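Type VI secretion system component (Escherichia coli O6, PDB 2P5Z) is a component of the type VI secretion system, structurally similar to the phage T4 tail proteins gp27 and gp5, and probably forms part of a trimeric tail-like injection device. Local coordinates at residues 298-301 with 302-306. Residues are numbered along the deposited sequence; the frame is centred on the assembly and turned at random.
Sequences YARI and RHERY
Ile301 and Arg305 stand one turn apart on helix 298-308, and the Arg305 N to Ile301 O bond of 3.0 Å is one of a run of i to i+4 backbone bonds joining 298-301 to 302-306. Glu304 N reaches Arg300 O almost straight, with an N-H...O angle of 169°, and Arg302 N donates to Tyr298 O. His303 N is held less firmly, bonding weakly to both Ala299 O and Arg300 O.

Side chains four residues apart on such a helix leave it on nearly the same side, and Arg300 and Glu304 illustrate the i to i+4 ion pair that can follow. The two lie alongside each other, pointing the same way, their guanidinium and carboxylate planes 25° apart. Arg300 bends at chi2 and chi3, bringing its CD within 3.3 Å of Glu304 OE2, whereas the charged NH1 stays 3.7 Å from that oxygen, a long salt bridge. The other carboxylate oxygen, OE1, pairs with Arg374, so Glu304 links the helix to the loop that follows strand 359-366. This short helix lies in the part of the chain related to the phage tail baseplate hub and leads into strand 311-317.

On the next pair, the CG2 methyl of Ile301 meets Arg305 NH1 at 3.5 Å, obliquely to the guanidinium. NH1 also donates to Ser180 O, tying this turn to helix 171-182. Arg302, its CG set between the backbone N and the carbonyl carbon (chi1 80°), lays that atom 3.4 Å from Tyr298 O; farther out, within 302-306, Tyr306 CE2 sits 4.1 Å above one face of the Arg302 guanidinium, over its centre.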
loop_
_atom_site.group_PDB
_atom_site.type_symbol
_atom_site.label_atom_id
_atom_site.label_comp_id
_atom_site.label_asym_id
_atom_site.label_seq_id
_atom_site.Cartn_x
_atom_site.Cartn_y
_atom_site.Cartn_z
ATOM N N TYR A 298 19.689 -18.170 11.961
ATOM C CA TYR A 298 18.550 -17.357 11.567
ATOM C C TYR A 298 18.376 -16.190 12.537
ATOM O O TYR A 298 17.958 -15.100 12.145
ATOM C CB TYR A 298 17.279 -18.192 11.501
ATOM C CG TYR A 298 17.054 -18.855 10.167
ATOM C CD1 TYR A 298 16.713 -18.099 9.048
ATOM C CD2 TYR A 298 17.166 -20.241 10.018
ATOM C CE1 TYR A 298 16.499 -18.700 7.811
ATOM C CE2 TYR A 298 16.954 -20.845 8.786
ATOM C CZ TYR A 298 16.619 -20.068 7.689
ATOM O OH TYR A 298 16.399 -20.643 6.465
ATOM N N ALA A 299 18.720 -16.434 13.800
ATOM C CA ALA A 299 18.743 -15.397 14.813
ATOM C C ALA A 299 19.938 -14.460 14.591
ATOM O O ALA A 299 19.860 -13.274 14.903
ATOM C CB ALA A 299 18.788 -16.016 16.210
ATOM N N ARG A 300 21.030 -15.002 14.049
ATOM C CA ARG A 300 22.233 -14.224 13.784
ATOM C C ARG A 300 22.033 -13.302 12.585
ATOM O O ARG A 300 22.397 -12.126 12.649
ATOM C CB ARG A 300 23.439 -15.137 13.562
ATOM C CG ARG A 300 24.787 -14.436 13.713
ATOM C CD ARG A 300 25.466 -14.211 12.391
ATOM N NE ARG A 300 26.105 -15.416 11.871
ATOM C CZ ARG A 300 26.331 -15.642 10.579
ATOM N NH1 ARG A 300 25.963 -14.752 9.673
ATOM N NH2 ARG A 300 26.915 -16.763 10.183
ATOM N N ILE A 301 21.452 -13.847 11.513
ATOM C CA ILE A 301 21.098 -13.090 10.316
ATOM C C ILE A 301 20.108 -11.977 10.668
ATOM O O ILE A 301 20.310 -10.827 10.274
ATOM C CB ILE A 301 20.505 -14.005 9.185
ATOM C CG1 ILE A 301 21.543 -14.994 8.632
ATOM C CG2 ILE A 301 19.906 -13.181 8.034
ATOM C CD1 ILE A 301 22.853 -14.386 8.200
ATOM N N ARG A 302 19.072 -12.299 11.446
ATOM C CA ARG A 302 18.036 -11.310 11.770
ATOM C C ARG A 302 18.532 -10.194 12.704
ATOM O O ARG A 302 17.977 -9.096 12.719
ATOM C CB ARG A 302 16.759 -11.972 12.309
ATOM C CG ARG A 302 16.805 -12.384 13.779
ATOM C CD ARG A 302 15.419 -12.649 14.341
ATOM N NE ARG A 302 14.416 -11.843 13.646
ATOM C CZ ARG A 302 13.352 -11.291 14.221
ATOM N NH1 ARG A 302 13.139 -11.434 15.526
ATOM N NH2 ARG A 302 12.504 -10.582 13.484
ATOM N N HIS A 303 19.595 -10.470 13.452
ATOM C CA HIS A 303 20.197 -9.462 14.296
ATOM C C HIS A 303 21.062 -8.506 13.475
ATOM O O HIS A 303 20.998 -7.293 13.664
ATOM C CB HIS A 303 21.033 -10.111 15.399
ATOM C CG HIS A 303 21.570 -9.131 16.396
ATOM N ND1 HIS A 303 22.921 -8.987 16.650
ATOM C CD2 HIS A 303 20.936 -8.228 17.186
ATOM C CE1 HIS A 303 23.093 -8.054 17.569
ATOM N NE2 HIS A 303 21.907 -7.576 17.908
ATOM N N GLU A 304 21.870 -9.067 12.575
ATOM C CA GLU A 304 22.682 -8.289 11.647
ATOM C C GLU A 304 21.824 -7.369 10.763
ATOM O O GLU A 304 22.242 -6.259 10.419
ATOM C CB GLU A 304 23.543 -9.205 10.775
ATOM C CG GLU A 304 24.642 -9.963 11.517
ATOM C CD GLU A 304 25.684 -10.607 10.586
ATOM O OE1 GLU A 304 25.693 -10.335 9.360
ATOM O OE2 GLU A 304 26.517 -11.390 11.085
ATOM N N ARG A 305 20.622 -7.826 10.420
ATOM C CA ARG A 305 19.672 -7.031 9.650
ATOM C C ARG A 305 19.141 -5.853 10.471
ATOM O O ARG A 305 18.896 -4.782 9.919
ATOM C CB ARG A 305 18.517 -7.911 9.147
ATOM C CG ARG A 305 17.691 -7.305 8.013
ATOM C CD ARG A 305 16.463 -8.157 7.664
ATOM N NE ARG A 305 16.826 -9.467 7.112
ATOM C CZ ARG A 305 16.448 -10.644 7.610
ATOM N NH1 ARG A 305 16.857 -11.759 7.021
ATOM N NH2 ARG A 305 15.664 -10.718 8.682
ATOM N N TYR A 306 18.969 -6.056 11.781
ATOM C CA TYR A 306 18.549 -4.979 12.694
ATOM C C TYR A 306 19.637 -3.925 12.839
ATOM O O TYR A 306 19.350 -2.728 12.808
ATOM C CB TYR A 306 18.142 -5.512 14.073
ATOM C CG TYR A 306 16.729 -6.054 14.126
ATOM C CD1 TYR A 306 15.700 -5.453 13.391
ATOM C CD2 TYR A 306 16.410 -7.159 14.924
ATOM C CE1 TYR A 306 14.394 -5.948 13.438
ATOM C CE2 TYR A 306 15.112 -7.656 14.982
ATOM C CZ TYR A 306 14.110 -7.046 14.237
ATOM O OH TYR A 306 12.823 -7.534 14.292
#